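Local structure of interferon gamma receptor 1 (Gallus gallus, 4EQ3) at residues P39-E44 and F82-I87; P12-T17 and Q91-V96; I124-H129 and E174-I179; P112-S117 and V190-H195. The protein probably binds the cytokine interferon gamma as a cell-surface receptor, through an extracellular part built of two fibronectin type III-like domains. All blocks are in the same frame, centred on the assembly; numbering follows the deposited sequence.

Contact 1: P39-E44 and F82-I87; sequences PHFVVE and FRIKAI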
loop_
_atom_site.group_PDB
_atom_site.type_symbol
_atom_site.label_atom_id
_atom_site.label_comp_id
_atom_site.label_asym_id
_atom_site.label_seq_id
_atom_site.Cartn_x
_atom_site.Cartn_y
_atom_site.Cartn_z
ATOM N N PRO A 39 10.884 -26.046 -12.522
ATOM C CA PRO A 39 11.372 -24.807 -13.090
ATOM C C PRO A 39 11.886 -23.839 -12.044
ATOM O O PRO A 39 11.470 -23.857 -10.929
ATOM C CB PRO A 39 10.143 -24.228 -13.756
ATOM C CG PRO A 39 9.155 -25.198 -13.739
ATOM C CD PRO A 39 9.452 -26.219 -12.744
ATOM N N HIS A 40 12.845 -23.028 -12.434
ATOM C CA HIS A 40 13.278 -21.906 -11.608
ATOM C C HIS A 40 13.156 -20.646 -12.452
ATOM O O HIS A 40 13.052 -20.725 -13.673
ATOM C CB HIS A 40 14.712 -22.091 -11.118
ATOM C CG HIS A 40 14.883 -23.236 -10.173
ATOM N ND1 HIS A 40 14.883 -24.550 -10.589
ATOM C CD2 HIS A 40 15.062 -23.266 -8.830
ATOM C CE1 HIS A 40 15.055 -25.340 -9.542
ATOM N NE2 HIS A 40 15.166 -24.586 -8.464
ATOM N N PHE A 41 13.165 -19.483 -11.815
ATOM C CA PHE A 41 12.902 -18.252 -12.547
ATOM C C PHE A 41 13.936 -17.165 -12.275
ATOM O O PHE A 41 14.619 -17.184 -11.255
ATOM C CB PHE A 41 11.492 -17.740 -12.237
ATOM C CG PHE A 41 10.409 -18.750 -12.500
ATOM C CD1 PHE A 41 9.985 -19.008 -13.794
ATOM C CD2 PHE A 41 9.814 -19.440 -11.453
ATOM C CE1 PHE A 41 8.992 -19.942 -14.042
ATOM C CE2 PHE A 41 8.820 -20.377 -11.691
ATOM C CZ PHE A 41 8.406 -20.631 -12.983
ATOM N N VAL A 42 14.054 -16.225 -13.209
ATOM C CA VAL A 42 14.911 -15.064 -13.010
ATOM C C VAL A 42 14.137 -13.787 -13.291
ATOM O O VAL A 42 13.571 -13.619 -14.376
ATOM C CB VAL A 42 16.159 -15.098 -13.913
ATOM C CG1 VAL A 42 17.050 -13.911 -13.607
ATOM C CG2 VAL A 42 16.924 -16.404 -13.703
ATOM N N VAL A 43 14.127 -12.887 -12.316
ATOM C CA VAL A 43 13.375 -11.640 -12.429
ATOM C C VAL A 43 14.328 -10.463 -12.591
ATOM O O VAL A 43 15.324 -10.363 -11.868
ATOM C CB VAL A 43 12.510 -11.384 -11.182
ATOM C CG1 VAL A 43 11.756 -10.073 -11.319
ATOM C CG2 VAL A 43 11.553 -12.546 -10.948
ATOM N N GLU A 44 14.020 -9.581 -13.539
ATOM C CA GLU A 44 14.782 -8.348 -13.700
ATOM C C GLU A 44 13.907 -7.102 -13.557
ATOM O O GLU A 44 12.700 -7.141 -13.807
ATOM C CB GLU A 44 15.474 -8.332 -15.058
ATOM C CG GLU A 44 16.450 -9.471 -15.246
ATOM C CD GLU A 44 17.329 -9.265 -16.461
ATOM O OE1 GLU A 44 16.794 -8.924 -17.538
ATOM O OE2 GLU A 44 18.558 -9.434 -16.329
ATOM N N PHE A 82 9.243 -4.739 -15.112
ATOM C CA PHE A 82 9.851 -5.963 -14.591
ATOM C C PHE A 82 9.687 -7.063 -15.620
ATOM O O PHE A 82 8.808 -6.989 -16.478
ATOM C CB PHE A 82 9.221 -6.384 -13.255
ATOM C CG PHE A 82 9.114 -5.273 -12.258
ATOM C CD1 PHE A 82 7.939 -4.542 -12.141
ATOM C CD2 PHE A 82 10.183 -4.953 -11.436
ATOM C CE1 PHE A 82 7.829 -3.513 -11.218
ATOM C CE2 PHE A 82 10.085 -3.925 -10.517
ATOM C CZ PHE A 82 8.905 -3.197 -10.411
ATOM N N ARG A 83 10.536 -8.082 -15.556
ATOM C CA ARG A 83 10.416 -9.187 -16.504
ATOM C C ARG A 83 10.932 -10.489 -15.903
ATOM O O ARG A 83 11.768 -10.486 -15.005
ATOM C CB ARG A 83 11.136 -8.871 -17.824
ATOM C CG ARG A 83 12.658 -8.868 -17.747
ATOM C CD ARG A 83 13.247 -8.508 -19.118
ATOM N NE ARG A 83 14.707 -8.480 -19.154
ATOM C CZ ARG A 83 15.407 -8.165 -20.245
ATOM N NH1 ARG A 83 14.773 -7.858 -21.366
ATOM N NH2 ARG A 83 16.732 -8.160 -20.220
ATOM N N ILE A 84 10.419 -11.606 -16.400
ATOM C CA ILE A 84 10.787 -12.889 -15.831
ATOM C C ILE A 84 11.038 -13.896 -16.926
ATOM O O ILE A 84 10.280 -13.975 -17.881
ATOM C CB ILE A 84 9.653 -13.460 -14.957
ATOM C CG1 ILE A 84 9.070 -12.375 -14.037
ATOM C CG2 ILE A 84 10.158 -14.674 -14.173
ATOM C CD1 ILE A 84 7.603 -12.111 -14.256
ATOM N N LYS A 85 12.080 -14.701 -16.764
ATOM C CA LYS A 85 12.290 -15.829 -17.664
ATOM C C LYS A 85 12.300 -17.107 -16.842
ATOM O O LYS A 85 12.590 -17.073 -15.648
ATOM C CB LYS A 85 13.610 -15.696 -18.429
ATOM C CG LYS A 85 14.841 -15.792 -17.533
ATOM C CD LYS A 85 16.129 -15.845 -18.351
ATOM C CE LYS A 85 17.346 -15.692 -17.453
ATOM N NZ LYS A 85 18.631 -15.787 -18.204
ATOM N N ALA A 86 11.998 -18.227 -17.496
ATOM C CA ALA A 86 11.994 -19.535 -16.849
ATOM C C ALA A 86 13.209 -20.372 -17.237
ATOM O O ALA A 86 13.650 -20.362 -18.389
ATOM C CB ALA A 86 10.723 -20.288 -17.199
ATOM N N ILE A 87 13.735 -21.111 -16.266
ATOM C CA ILE A 87 14.810 -22.051 -16.524
ATOM C C ILE A 87 14.342 -23.471 -16.243
ATOM O O ILE A 87 13.883 -23.783 -15.142
ATOM C CB ILE A 87 16.037 -21.752 -15.667
ATOM C CG1 ILE A 87 16.425 -20.278 -15.800
ATOM C CG2 ILE A 87 17.185 -22.664 -16.073
ATOM C CD1 ILE A 87 17.488 -19.844 -14.817
#

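Contact 2: P12-T17 and Q91-V96; sequences PSPTGT and QQSQYV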
loop_
_atom_site.group_PDB
_atom_site.type_symbol
_atom_site.label_atom_id
_atom_site.label_comp_id
_atom_site.label_asym_id
_atom_site.label_seq_id
_atom_site.Cartn_x
_atom_site.Cartn_y
_atom_site.Cartn_z
ATOM N N PRO A 12 8.513 -22.810 -22.458
ATOM C CA PRO A 12 7.638 -21.662 -22.564
ATOM C C PRO A 12 7.997 -20.632 -21.525
ATOM O O PRO A 12 8.664 -20.962 -20.600
ATOM C CB PRO A 12 6.284 -22.277 -22.300
ATOM C CG PRO A 12 6.550 -23.383 -21.437
ATOM C CD PRO A 12 7.824 -23.965 -21.874
ATOM N N SER A 13 7.550 -19.403 -21.722
ATOM C CA SER A 13 7.839 -18.306 -20.813
ATOM C C SER A 13 6.778 -18.249 -19.728
ATOM O O SER A 13 5.665 -18.724 -19.922
ATOM C CB SER A 13 7.855 -16.979 -21.570
ATOM O OG SER A 13 6.535 -16.542 -21.849
ATOM N N PRO A 14 7.116 -17.652 -18.582
ATOM C CA PRO A 14 6.100 -17.476 -17.541
ATOM C C PRO A 14 4.849 -16.799 -18.100
ATOM O O PRO A 14 4.848 -16.246 -19.219
ATOM C CB PRO A 14 6.798 -16.567 -16.526
ATOM C CG PRO A 14 8.257 -16.836 -16.722
ATOM C CD PRO A 14 8.414 -17.073 -18.198
ATOM N N THR A 15 3.778 -16.838 -17.322
ATOM C CA THR A 15 2.505 -16.332 -17.794
ATOM C C THR A 15 1.739 -15.638 -16.670
ATOM O O THR A 15 2.091 -15.767 -15.497
ATOM C CB THR A 15 1.657 -17.476 -18.381
ATOM O OG1 THR A 15 0.721 -16.944 -19.327
ATOM C CG2 THR A 15 0.930 -18.220 -17.289
ATOM N N GLY A 16 0.718 -14.875 -17.049
ATOM C CA GLY A 16 -0.154 -14.212 -16.100
ATOM C C GLY A 16 0.572 -13.294 -15.142
ATOM O O GLY A 16 0.273 -13.276 -13.941
ATOM N N THR A 17 1.529 -12.529 -15.657
ATOM C CA THR A 17 2.296 -11.633 -14.807
ATOM C C THR A 17 1.366 -10.638 -14.150
ATOM O O THR A 17 0.410 -10.164 -14.767
ATOM C CB THR A 17 3.393 -10.881 -15.588
ATOM O OG1 THR A 17 2.793 -9.964 -16.521
ATOM C CG2 THR A 17 4.276 -11.870 -16.320
ATOM N N GLN A 91 17.684 -25.581 -20.323
ATOM C CA GLN A 91 17.013 -24.722 -21.251
ATOM C C GLN A 91 16.428 -23.480 -20.552
ATOM O O GLN A 91 16.083 -23.529 -19.406
ATOM C CB GLN A 91 16.008 -25.515 -22.072
ATOM C CG GLN A 91 16.649 -26.241 -23.299
ATOM C CD GLN A 91 15.638 -27.017 -24.115
ATOM O OE1 GLN A 91 14.973 -26.475 -25.006
ATOM N NE2 GLN A 91 15.525 -28.294 -23.833
ATOM N N GLN A 92 16.381 -22.366 -21.273
ATOM C CA GLN A 92 15.827 -21.103 -20.790
ATOM C C GLN A 92 14.714 -20.633 -21.709
ATOM O O GLN A 92 14.736 -20.897 -22.916
ATOM C CB GLN A 92 16.897 -20.021 -20.762
ATOM C CG GLN A 92 17.958 -20.191 -19.706
ATOM C CD GLN A 92 18.802 -18.941 -19.572
ATOM O OE1 GLN A 92 18.526 -17.925 -20.215
ATOM N NE2 GLN A 92 19.833 -19.005 -18.734
ATOM N N SER A 93 13.737 -19.932 -21.148
ATOM C CA SER A 93 12.763 -19.254 -21.989
ATOM C C SER A 93 13.255 -17.832 -22.246
ATOM O O SER A 93 14.284 -17.410 -21.707
ATOM C CB SER A 93 11.376 -19.225 -21.342
ATOM O OG SER A 93 11.336 -18.278 -20.293
ATOM N N GLN A 94 12.520 -17.096 -23.068
ATOM C CA GLN A 94 12.794 -15.678 -23.231
ATOM C C GLN A 94 12.081 -14.983 -22.081
ATOM O O GLN A 94 11.283 -15.606 -21.370
ATOM C CB GLN A 94 12.264 -15.173 -24.570
ATOM C CG GLN A 94 12.738 -15.972 -25.782
ATOM C CD GLN A 94 14.219 -15.759 -26.109
ATOM O OE1 GLN A 94 14.981 -15.201 -25.312
ATOM N NE2 GLN A 94 14.628 -16.219 -27.288
ATOM N N TYR A 95 12.367 -13.702 -21.896
ATOM C CA TYR A 95 11.744 -12.936 -20.830
ATOM C C TYR A 95 10.355 -12.492 -21.237
ATOM O O TYR A 95 10.089 -12.260 -22.404
ATOM C CB TYR A 95 12.563 -11.697 -20.516
ATOM C CG TYR A 95 13.705 -11.904 -19.561
ATOM C CD1 TYR A 95 13.477 -12.221 -18.225
ATOM C CD2 TYR A 95 15.013 -11.740 -19.981
ATOM C CE1 TYR A 95 14.528 -12.387 -17.347
ATOM C CE2 TYR A 95 16.066 -11.904 -19.113
ATOM C CZ TYR A 95 15.821 -12.227 -17.801
ATOM O OH TYR A 95 16.878 -12.387 -16.940
ATOM N N VAL A 96 9.465 -12.382 -20.260
ATOM C CA VAL A 96 8.168 -11.781 -20.502
ATOM C C VAL A 96 8.088 -10.561 -19.600
ATOM O O VAL A 96 8.470 -10.620 -18.424
ATOM C CB VAL A 96 7.009 -12.756 -20.201
ATOM C CG1 VAL A 96 7.158 -13.320 -18.807
ATOM C CG2 VAL A 96 5.661 -12.061 -20.375
#

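Contact 3: I124-H129 and E174-I179; sequences IVDVYH and ECNLSI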
loop_
_atom_site.group_PDB
_atom_site.type_symbol
_atom_site.label_atom_id
_atom_site.label_comp_id
_atom_site.label_asym_id
_atom_site.label_seq_id
_atom_site.Cartn_x
_atom_site.Cartn_y
_atom_site.Cartn_z
ATOM N N ILE A 124 -12.176 11.005 20.597
ATOM C CA ILE A 124 -10.753 10.906 20.329
ATOM C C ILE A 124 -10.492 9.851 19.266
ATOM O O ILE A 124 -10.813 8.670 19.446
ATOM C CB ILE A 124 -9.986 10.534 21.609
ATOM C CG1 ILE A 124 -10.137 11.639 22.659
ATOM C CG2 ILE A 124 -8.517 10.276 21.301
ATOM C CD1 ILE A 124 -9.605 11.246 24.037
ATOM N N VAL A 125 -9.907 10.285 18.155
ATOM C CA VAL A 125 -9.617 9.393 17.037
ATOM C C VAL A 125 -8.130 9.134 16.888
ATOM O O VAL A 125 -7.352 10.062 16.698
ATOM C CB VAL A 125 -10.128 9.976 15.725
ATOM C CG1 VAL A 125 -9.790 9.046 14.565
ATOM C CG2 VAL A 125 -11.611 10.224 15.820
ATOM N N ASP A 126 -7.729 7.871 16.994
ATOM C CA ASP A 126 -6.359 7.502 16.704
ATOM C C ASP A 126 -6.367 6.732 15.399
ATOM O O ASP A 126 -7.130 5.781 15.229
ATOM C CB ASP A 126 -5.754 6.656 17.824
ATOM C CG ASP A 126 -5.487 7.463 19.093
ATOM O OD1 ASP A 126 -4.541 8.294 19.100
ATOM O OD2 ASP A 126 -6.230 7.268 20.085
ATOM N N VAL A 127 -5.525 7.150 14.465
ATOM C CA VAL A 127 -5.512 6.518 13.161
ATOM C C VAL A 127 -4.081 6.356 12.668
ATOM O O VAL A 127 -3.259 7.254 12.839
ATOM C CB VAL A 127 -6.346 7.332 12.165
ATOM C CG1 VAL A 127 -5.799 8.758 12.066
ATOM C CG2 VAL A 127 -6.385 6.648 10.797
ATOM N N TYR A 128 -3.785 5.196 12.087
ATOM C CA TYR A 128 -2.484 4.942 11.473
ATOM C C TYR A 128 -2.510 3.655 10.643
ATOM O O TYR A 128 -3.509 2.931 10.632
ATOM C CB TYR A 128 -1.392 4.871 12.540
ATOM C CG TYR A 128 -1.287 3.536 13.246
ATOM C CD1 TYR A 128 -2.377 2.991 13.912
ATOM C CD2 TYR A 128 -0.087 2.834 13.264
ATOM C CE1 TYR A 128 -2.280 1.774 14.574
ATOM C CE2 TYR A 128 0.023 1.617 13.918
ATOM C CZ TYR A 128 -1.078 1.092 14.571
ATOM O OH TYR A 128 -0.972 -0.117 15.216
ATOM N N HIS A 129 -1.410 3.391 9.938
ATOM C CA HIS A 129 -1.250 2.188 9.124
ATOM C C HIS A 129 -0.086 1.359 9.635
ATOM O O HIS A 129 1.064 1.634 9.270
ATOM C CB HIS A 129 -0.913 2.582 7.688
ATOM C CG HIS A 129 -2.105 2.766 6.808
ATOM N ND1 HIS A 129 -2.760 3.970 6.687
ATOM C CD2 HIS A 129 -2.755 1.899 5.997
ATOM C CE1 HIS A 129 -3.766 3.837 5.840
ATOM N NE2 HIS A 129 -3.782 2.590 5.404
ATOM N N GLU A 174 1.623 8.350 13.149
ATOM C CA GLU A 174 0.479 8.046 13.999
ATOM C C GLU A 174 -0.277 9.322 14.356
ATOM O O GLU A 174 0.221 10.164 15.111
ATOM C CB GLU A 174 0.930 7.304 15.257
ATOM C CG GLU A 174 1.611 5.972 14.953
ATOM C CD GLU A 174 2.208 5.308 16.194
ATOM O OE1 GLU A 174 2.950 5.991 16.941
ATOM O OE2 GLU A 174 1.941 4.102 16.414
ATOM N N CYS A 175 -1.479 9.455 13.800
ATOM C CA CYS A 175 -2.272 10.667 13.960
ATOM C C CYS A 175 -3.325 10.511 15.041
ATOM O O CYS A 175 -3.910 9.448 15.213
ATOM C CB CYS A 175 -2.978 11.022 12.656
ATOM S SG CYS A 175 -1.879 11.124 11.241
ATOM N N ASN A 176 -3.582 11.605 15.737
ATOM C CA ASN A 176 -4.600 11.645 16.768
ATOM C C ASN A 176 -5.428 12.911 16.612
ATOM O O ASN A 176 -4.900 13.967 16.264
ATOM C CB ASN A 176 -3.941 11.574 18.143
ATOM C CG ASN A 176 -4.869 11.991 19.254
ATOM O OD1 ASN A 176 -5.231 13.166 19.367
ATOM N ND2 ASN A 176 -5.254 11.033 20.097
ATOM N N LEU A 177 -6.726 12.808 16.861
ATOM C CA LEU A 177 -7.614 13.951 16.704
ATOM C C LEU A 177 -8.665 13.955 17.804
ATOM O O LEU A 177 -9.233 12.909 18.130
ATOM C CB LEU A 177 -8.297 13.878 15.339
ATOM C CG LEU A 177 -9.142 15.053 14.862
ATOM C CD1 LEU A 177 -8.278 16.296 14.699
ATOM C CD2 LEU A 177 -9.833 14.692 13.550
ATOM N N SER A 178 -8.911 15.128 18.385
ATOM C CA SER A 178 -10.009 15.300 19.333
ATOM C C SER A 178 -11.133 16.070 18.669
ATOM O O SER A 178 -10.889 17.005 17.910
ATOM C CB SER A 178 -9.553 16.023 20.601
ATOM O OG SER A 178 -9.021 15.109 21.546
ATOM N N ILE A 179 -12.367 15.673 18.943
ATOM C CA ILE A 179 -13.504 16.288 18.280
ATOM C C ILE A 179 -14.645 16.517 19.256
ATOM O O ILE A 179 -15.029 15.613 19.996
ATOM C CB ILE A 179 -13.991 15.437 17.087
ATOM C CG1 ILE A 179 -12.883 15.312 16.037
ATOM C CG2 ILE A 179 -15.227 16.051 16.459
ATOM C CD1 ILE A 179 -13.282 14.510 14.808
HETATM O O HOH W 1 -2.202 8.297 17.988
#

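Contact 4: P112-S117 and V190-H195; sequences PKLNLS and VSAKGH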
loop_
_atom_site.group_PDB
_atom_site.type_symbol
_atom_site.label_atom_id
_atom_site.label_comp_id
_atom_site.label_asym_id
_atom_site.label_seq_id
_atom_site.Cartn_x
_atom_site.Cartn_y
_atom_site.Cartn_z
ATOM N N PRO A 112 -6.979 2.343 6.970
ATOM C CA PRO A 112 -6.132 2.527 8.146
ATOM C C PRO A 112 -6.733 1.829 9.364
ATOM O O PRO A 112 -7.925 1.531 9.383
ATOM C CB PRO A 112 -6.173 4.035 8.363
ATOM C CG PRO A 112 -7.488 4.450 7.816
ATOM C CD PRO A 112 -7.733 3.564 6.631
ATOM N N LYS A 113 -5.905 1.584 10.369
ATOM C CA LYS A 113 -6.378 1.089 11.649
ATOM C C LYS A 113 -6.892 2.290 12.429
ATOM O O LYS A 113 -6.215 3.312 12.523
ATOM C CB LYS A 113 -5.231 0.405 12.389
ATOM C CG LYS A 113 -5.620 -0.245 13.701
ATOM C CD LYS A 113 -6.656 -1.337 13.495
ATOM C CE LYS A 113 -7.047 -1.990 14.827
ATOM N NZ LYS A 113 -8.098 -3.048 14.659
ATOM N N LEU A 114 -8.097 2.186 12.975
ATOM C CA LEU A 114 -8.704 3.335 13.635
ATOM C C LEU A 114 -9.231 2.965 15.010
ATOM O O LEU A 114 -10.079 2.084 15.131
ATOM C CB LEU A 114 -9.847 3.882 12.778
ATOM C CG LEU A 114 -10.460 5.228 13.188
ATOM C CD1 LEU A 114 -11.120 5.913 11.997
ATOM C CD2 LEU A 114 -11.442 5.094 14.343
ATOM N N ASN A 115 -8.736 3.634 16.046
ATOM C CA ASN A 115 -9.276 3.431 17.393
ATOM C C ASN A 115 -10.099 4.623 17.865
ATOM O O ASN A 115 -9.701 5.776 17.691
ATOM C CB ASN A 115 -8.170 3.127 18.410
ATOM C CG ASN A 115 -8.730 2.694 19.759
ATOM O OD1 ASN A 115 -8.420 3.279 20.805
ATOM N ND2 ASN A 115 -9.588 1.674 19.736
ATOM N N LEU A 116 -11.234 4.329 18.491
ATOM C CA LEU A 116 -12.190 5.346 18.891
ATOM C C LEU A 116 -12.414 5.305 20.395
ATOM O O LEU A 116 -12.787 4.267 20.949
ATOM C CB LEU A 116 -13.521 5.108 18.180
ATOM C CG LEU A 116 -14.474 6.292 18.038
ATOM C CD1 LEU A 116 -13.766 7.429 17.317
ATOM C CD2 LEU A 116 -15.735 5.879 17.296
ATOM N N SER A 117 -12.187 6.440 21.045
ATOM C CA SER A 117 -12.407 6.582 22.480
ATOM C C SER A 117 -13.055 7.934 22.742
ATOM O O SER A 117 -13.314 8.700 21.802
ATOM C CB SER A 117 -11.081 6.468 23.242
ATOM O OG SER A 117 -10.148 7.449 22.804
ATOM N N VAL A 190 -17.458 6.940 12.951
ATOM C CA VAL A 190 -16.352 7.595 12.282
ATOM C C VAL A 190 -15.573 6.609 11.427
ATOM O O VAL A 190 -15.426 5.424 11.789
ATOM C CB VAL A 190 -15.404 8.255 13.305
ATOM C CG1 VAL A 190 -14.441 7.229 13.880
ATOM C CG2 VAL A 190 -14.646 9.388 12.660
ATOM N N SER A 191 -15.092 7.112 10.292
ATOM C CA SER A 191 -14.238 6.354 9.385
ATOM C C SER A 191 -13.120 7.253 8.879
ATOM O O SER A 191 -13.188 8.477 9.008
ATOM C CB SER A 191 -15.045 5.836 8.200
ATOM O OG SER A 191 -15.500 6.921 7.412
ATOM N N ALA A 192 -12.086 6.655 8.301
ATOM C CA ALA A 192 -10.954 7.449 7.834
ATOM C C ALA A 192 -10.320 6.874 6.571
ATOM O O ALA A 192 -10.464 5.680 6.292
ATOM C CB ALA A 192 -9.904 7.577 8.941
ATOM N N LYS A 193 -9.626 7.707 5.818
ATOM C CA LYS A 193 -8.841 7.304 4.659
ATOM C C LYS A 193 -7.449 7.935 4.678
ATOM O O LYS A 193 -7.305 9.026 5.064
ATOM C CB LYS A 193 -9.489 7.779 3.370
ATOM C CG LYS A 193 -10.667 7.121 2.904
ATOM C CD LYS A 193 -10.889 7.525 1.485
ATOM C CE LYS A 193 -11.909 8.508 1.333
ATOM N NZ LYS A 193 -12.529 8.428 0.053
ATOM N N GLY A 194 -6.442 7.238 4.217
ATOM C CA GLY A 194 -5.129 7.836 4.048
ATOM C C GLY A 194 -5.035 8.655 2.767
ATOM O O GLY A 194 -5.679 8.330 1.765
ATOM N N HIS A 195 -4.239 9.725 2.812
ATOM C CA HIS A 195 -3.967 10.574 1.651
ATOM C C HIS A 195 -2.461 10.797 1.557
ATOM O O HIS A 195 -1.801 10.999 2.572
ATOM C CB HIS A 195 -4.640 11.948 1.800
ATOM C CG HIS A 195 -6.116 11.950 1.529
ATOM N ND1 HIS A 195 -7.049 11.550 2.465
ATOM C CD2 HIS A 195 -6.821 12.338 0.441
ATOM C CE1 HIS A 195 -8.263 11.674 1.955
ATOM N NE2 HIS A 195 -8.153 12.145 0.727
#

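Contact 1: P39-E44 and F82-I87
The side chains of E44 and R83 run alongside each other and join in a salt bridge. A single carboxylate oxygen, E44 OE1, takes both donors, lying 2.7 Å from R83 NE and 2.8 Å from R83 NH2. Carboxylate and guanidinium are only 7° from coplanar, and OE1 lies in the guanidinium plane. Y53 makes a cation-pi contact with the same guanidinium. Between the backbones run six hydrogen bonds, two each for the pairs H40–I87, V42–K85 and E44–R83; the shortest, I87 N to H40 O, is 2.7 Å. K85 leaves with CG between backbone N and carbonyl carbon (chi1 66°), and its extended chain carries CE to within 3.8 Å of V42 CB before NZ reaches Q92. Further along this face, V42 CG2 meets I87 CD1 at 3.7 Å. The opposite face is apolar. F41 CE1 approaches A86 CB at 3.6 Å, while V43 CG2 and I84 CG1 lie 4.0 Å apart. F41 meets W30 edge-to-face (T-shaped), and W30 also touches V43 and I84. These are the two inner strands of the four-stranded antiparallel sheet, the C and F strands of a fibronectin type III-like sandwich.

Contact 2: P12-T17 and Q91-V96
V96 meets P14 and T17 chiefly through CG1. Its chi1 of 53° sets that methyl between the backbone N and carbonyl carbon, where it comes within 4.0 Å of P14 CB and 3.8 Å of P14 O. The proline ring and the valine slide past each other in opposite directions, whereas T17 and V96 approach tip to tip, with T17 CG2 4.1 Å from V96 CG1. At the other end of the contact S13 faces S93. Both serines hold their hydroxyl between N and carbonyl carbon, and each donates to the carbonyl of the residue that follows: S13 OG to P14 O at 3.1 Å, S93 OG to Q94 O at 2.9 Å. S93 OG also accepts from A86 N, which ties it to the neighbouring strand 81-88. In this fibronectin type III-like domain, the proline-containing lead-in lies alongside the outermost strand, 91-97, of the four-stranded sheet, before the chain turns a corner at G16 and enters strand 17-22. G16 makes the turn with a positive phi of 57°. S93 OG lies 3.5 Å from S13 CA, and S93 CB comes to 3.3 Å from P12 O, a carbonyl that is also hydrogen-bonded to Y32 OH. S13 CB, in turn, rests against the backbone oxygen of Q94. P14 also touches F41, W30 and I84.

Contact 3: I124-H129 and E174-I179
V125 and L177, like V127 and C175, are hydrogen-bonded pairs of two antiparallel strands, the B and E strands in the three-stranded sheet of the second fibronectin type III-like domain. Of the main-chain bonds, V125 N to L177 O is the shortest at 2.7 Å and almost straight at 174°, while the return bond from L177 N to V125 O is more bent. The bonds between V127 and C175 complete the set. Apolar contacts lie on the face that carries these four residues. V127 CG1 sits 3.7 Å from C175 CB, and V125 CB faces L177 CB more loosely. C175 SG is joined to C170 in a disulfide, and V127 and C175 both pack on Y150 of the facing sheet. At the strand end Y128 and E174 lie side by side, ring and carboxylate planes 69° apart, with E174 CG 3.9 Å from Y128 CD2. The other face, with I124, D126, N176 and S178, is more polar. I124 CG2 lies 3.6 Å from N176 ND2, and S178 OG is hydrogen-bonded to E122. N176 holds CG anti to its backbone N (chi1 164°), alongside D126. From there N176 ND2 donates to D126 OD1 at 3.0 Å, coming from above the carboxylate plane while the acceptor stays close to the amide plane; a water lies 2.6 Å from the same OD1.

Contact 4: P112-S117 and V190-H195
L114 and L116 present their branched ends to V190, whose CG1 methyl is the bump that fills the hollow between them. That methyl is 3.7 Å from L114 CD2 and 3.5 Å from L116 CD1, and each leucine lies obliquely across the valine. L114 is also a bump in its own right. Its CG stands anti to the backbone N (chi1 -170°), and a chi2 of 156° sets CD1 anti to CA, toward A192 CB at 3.7 Å and 3.9 Å from S191 C; CD2, the other branch, goes to V190. A192 CB is a small knob met by both L114 CD1 and P112 CG, the latter at 4.1 Å. The proline ring then closes this end, with CD 3.5 Å from A192 O. With the strand axes 8.0 Å apart and 148° between their directions, this is side-chain packing between the two sheets of the sandwich in the second fibronectin type III-like domain. Strand 113-119 is an outer strand of the three-stranded sheet, bonded to strand 122-128, whose V125 and V127 pack on L116 and P112 respectively; strand 186-196 lies in the four-stranded sheet between 148-156 and 201-213, and V190 also touches V152 and F154 of strand 148-156.

From the N terminus, residues 12-17 open contact 2, which closes on 91-96. The loop of contact 1, from 39-44 to 82-87, nests inside it. The hairpin of strands 81-88 and 91-97 joins the two, with A86 O 2.8 Å from S93 N, and the lead-in is thereby tied to the four-stranded sheet of the first domain. The chain then enters the second domain, where contact 4 opens at 112-117 and contact 3 at 124-129; contact 3 closes first at 174-179 and contact 4 afterwards at 190-195, again nested. Contact 3 joins strands within one sheet, contact 4 the two sheets. None cross, and the centres of contacts 1 and 3 are about 43 Å apart.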